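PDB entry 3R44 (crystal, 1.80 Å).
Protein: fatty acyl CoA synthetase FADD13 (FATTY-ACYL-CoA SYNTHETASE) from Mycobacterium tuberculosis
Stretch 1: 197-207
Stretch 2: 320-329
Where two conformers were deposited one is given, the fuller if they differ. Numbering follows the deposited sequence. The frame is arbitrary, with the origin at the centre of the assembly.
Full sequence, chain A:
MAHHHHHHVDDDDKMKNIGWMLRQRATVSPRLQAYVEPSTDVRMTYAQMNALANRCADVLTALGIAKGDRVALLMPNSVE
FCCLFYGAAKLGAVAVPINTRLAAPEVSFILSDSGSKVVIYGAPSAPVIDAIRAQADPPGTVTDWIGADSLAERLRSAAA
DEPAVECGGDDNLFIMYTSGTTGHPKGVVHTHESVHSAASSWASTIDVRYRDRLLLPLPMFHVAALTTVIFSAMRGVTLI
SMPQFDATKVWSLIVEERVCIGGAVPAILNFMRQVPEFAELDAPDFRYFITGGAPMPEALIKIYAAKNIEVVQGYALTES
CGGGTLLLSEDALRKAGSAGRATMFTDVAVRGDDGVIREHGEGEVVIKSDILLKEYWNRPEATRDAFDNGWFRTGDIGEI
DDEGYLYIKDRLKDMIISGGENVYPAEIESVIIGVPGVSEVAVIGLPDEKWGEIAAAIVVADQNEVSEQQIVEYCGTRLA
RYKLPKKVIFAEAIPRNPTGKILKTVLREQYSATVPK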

# COMPACT_ATOMS: atom_id res chain seq x y z
N SER A 197 -2.03 -12.63 10.00
CA SER A 197 -2.14 -11.65 11.10
C SER A 197 -2.70 -10.33 10.61
O SER A 197 -3.53 -9.72 11.27
CB SER A 197 -0.79 -11.47 11.76
OG SER A 197 -0.48 -12.63 12.51
N ALA A 198 -2.26 -9.90 9.45
CA ALA A 198 -2.72 -8.65 8.90
C ALA A 198 -4.17 -8.78 8.55
O ALA A 198 -4.93 -7.86 8.80
CB ALA A 198 -1.88 -8.29 7.64
N ALA A 199 -4.56 -9.92 7.97
CA ALA A 199 -5.97 -10.11 7.58
C ALA A 199 -6.81 -10.10 8.87
O ALA A 199 -7.86 -9.47 8.95
CB ALA A 199 -6.14 -11.44 6.77
N SER A 200 -6.34 -10.81 9.88
CA SER A 200 -7.06 -10.87 11.17
C SER A 200 -7.15 -9.54 11.83
O SER A 200 -8.18 -9.20 12.41
CB SER A 200 -6.36 -11.77 12.17
OG SER A 200 -6.28 -13.05 11.66
N SER A 201 -6.06 -8.78 11.74
CA SER A 201 -6.01 -7.43 12.28
C SER A 201 -7.15 -6.57 11.68
O SER A 201 -7.96 -6.00 12.38
CB SER A 201 -4.68 -6.78 11.98
OG SER A 201 -4.69 -5.52 12.58
N TRP A 202 -7.23 -6.55 10.36
CA TRP A 202 -8.32 -5.80 9.71
C TRP A 202 -9.70 -6.32 10.10
O TRP A 202 -10.57 -5.58 10.53
CB TRP A 202 -8.14 -5.95 8.21
CG TRP A 202 -7.17 -5.03 7.64
CD1 TRP A 202 -5.80 -5.20 7.48
CD2 TRP A 202 -7.48 -3.81 7.05
NE1 TRP A 202 -5.25 -4.09 6.85
CE2 TRP A 202 -6.27 -3.24 6.57
CE3 TRP A 202 -8.68 -3.09 6.92
CZ2 TRP A 202 -6.24 -1.96 5.97
CZ3 TRP A 202 -8.65 -1.86 6.31
CH2 TRP A 202 -7.43 -1.31 5.83
N ALA A 203 -9.85 -7.63 9.97
CA ALA A 203 -11.13 -8.28 10.17
C ALA A 203 -11.63 -8.12 11.61
O ALA A 203 -12.85 -8.08 11.85
CB ALA A 203 -11.04 -9.74 9.82
N SER A 204 -10.71 -8.04 12.57
CA SER A 204 -11.09 -7.82 13.99
C SER A 204 -11.24 -6.38 14.41
O SER A 204 -11.73 -6.11 15.51
CB SER A 204 -10.08 -8.46 14.95
OG SER A 204 -10.10 -9.86 14.80
N THR A 205 -10.84 -5.45 13.55
CA THR A 205 -10.82 -4.05 13.89
C THR A 205 -11.93 -3.28 13.14
O THR A 205 -12.62 -2.49 13.74
CB THR A 205 -9.42 -3.41 13.59
OG1 THR A 205 -8.40 -4.18 14.27
CG2 THR A 205 -9.42 -1.92 14.01
N ILE A 206 -12.08 -3.51 11.84
CA ILE A 206 -13.10 -2.74 11.10
C ILE A 206 -14.44 -3.44 11.23
O ILE A 206 -14.47 -4.65 11.50
CB ILE A 206 -12.75 -2.55 9.62
CG1 ILE A 206 -12.80 -3.85 8.83
CG2 ILE A 206 -11.37 -1.89 9.45
CD1 ILE A 206 -12.53 -3.58 7.31
N ASP A 207 -15.54 -2.71 10.97
CA ASP A 207 -16.85 -3.31 11.00
C ASP A 207 -17.09 -4.07 9.69
O ASP A 207 -17.77 -3.58 8.80
CB ASP A 207 -17.93 -2.26 11.27
CG ASP A 207 -19.35 -2.84 11.32
OD1 ASP A 207 -19.61 -4.09 11.32
OD2 ASP A 207 -20.25 -1.99 11.38
N SER A 320 4.50 -3.71 6.85
CA SER A 320 3.45 -4.10 7.82
C SER A 320 2.27 -4.82 7.20
O SER A 320 1.22 -5.00 7.82
CB SER A 320 3.00 -2.89 8.61
OG SER A 320 2.22 -2.07 7.81
N CYS A 321 2.46 -5.28 5.97
CA CYS A 321 1.45 -6.04 5.22
C CYS A 321 0.14 -5.34 5.10
O CYS A 321 -0.92 -5.99 5.14
CB CYS A 321 1.18 -7.40 5.86
SG CYS A 321 0.78 -8.70 4.73
N GLY A 322 0.21 -4.03 5.07
CA GLY A 322 -1.00 -3.24 5.00
C GLY A 322 -1.75 -3.03 6.30
O GLY A 322 -2.86 -2.53 6.29
N GLY A 323 -1.20 -3.49 7.43
CA GLY A 323 -1.78 -3.22 8.73
C GLY A 323 -1.05 -2.11 9.45
O GLY A 323 0.02 -1.65 9.05
N GLY A 324 -1.56 -1.67 10.56
CA GLY A 324 -0.84 -0.66 11.31
C GLY A 324 -1.82 0.08 12.18
O GLY A 324 -2.11 -0.39 13.29
N THR A 325 -2.30 1.24 11.71
CA THR A 325 -3.32 1.98 12.41
C THR A 325 -4.56 2.15 11.51
O THR A 325 -4.47 2.24 10.28
CB THR A 325 -2.88 3.41 12.94
OG1 THR A 325 -2.56 4.26 11.84
CG2 THR A 325 -1.67 3.36 13.92
N LEU A 326 -5.72 2.26 12.18
CA LEU A 326 -7.00 2.52 11.55
C LEU A 326 -7.76 3.57 12.32
O LEU A 326 -7.79 3.55 13.56
CB LEU A 326 -7.83 1.24 11.37
CG LEU A 326 -7.30 0.22 10.31
CD1 LEU A 326 -8.16 -0.99 10.45
CD2 LEU A 326 -7.34 0.76 8.86
N LEU A 327 -8.30 4.52 11.58
CA LEU A 327 -9.18 5.58 12.13
C LEU A 327 -10.57 5.14 11.76
O LEU A 327 -11.00 5.22 10.60
CB LEU A 327 -8.81 6.94 11.55
CG LEU A 327 -9.67 8.12 12.03
CD1 LEU A 327 -9.30 8.35 13.49
CD2 LEU A 327 -9.47 9.37 11.18
N LEU A 328 -11.28 4.62 12.74
CA LEU A 328 -12.58 4.08 12.49
C LEU A 328 -13.58 5.19 12.10
O LEU A 328 -13.36 6.39 12.33
CB LEU A 328 -13.01 3.17 13.68
CG LEU A 328 -12.04 1.98 13.95
CD1 LEU A 328 -12.55 1.08 15.07
CD2 LEU A 328 -11.76 1.18 12.71
N SER A 329 -14.66 4.77 11.44
CA SER A 329 -15.71 5.65 10.97
C SER A 329 -16.21 6.67 12.00
O SER A 329 -16.32 7.86 11.72
CB SER A 329 -16.88 4.76 10.56
OG SER A 329 -16.39 3.67 9.78

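Stretch 2 opens with a type I' turn from Ser-320 to Gly-323, closed by Gly-323 N to Ser-320 O at 2.9 Å. Ser-320 OG donates to Gly-323 O at 2.6 Å, a second link across the turn. Cys-321 points toward the helix of stretch 1. Its CB lies 3.7 Å from Ala-198 CB, and its O lies 3.5 Å from the same methyl. The Ala-198 methyl fits against Cys-321. Ala-198 CA and Gly-323 CA are 5.5 Å apart, where the backbones run near each other.

Gly-322 has a positive phi, which favours glycine. Its O accepts the one hydrogen bond between the stretches, from Trp-202 NE1 at 2.9 Å, near the plane of the indole. Gly-323 CA lies 4.0 Å from Trp-202 NE1. Gly-324 has backbone angles that call for glycine. Thr-325 points away from stretch 1.

Leu-326 points back toward it and has the largest area covered in this contact. Its CD2 sits over one face of Trp-202, 4.1 Å from the centroid of the six-membered ring, a CH-pi contact. Its CD1 packs on Ile-206 CG2 at 3.5 Å and Thr-205 CG2 at 3.9 Å. Leu-327 is out of reach. Leu-328 ends the contact, its CD1 3.8 Å from Thr-205 O. Together the stretches bury 408 Å², and most of the contacts are apolar.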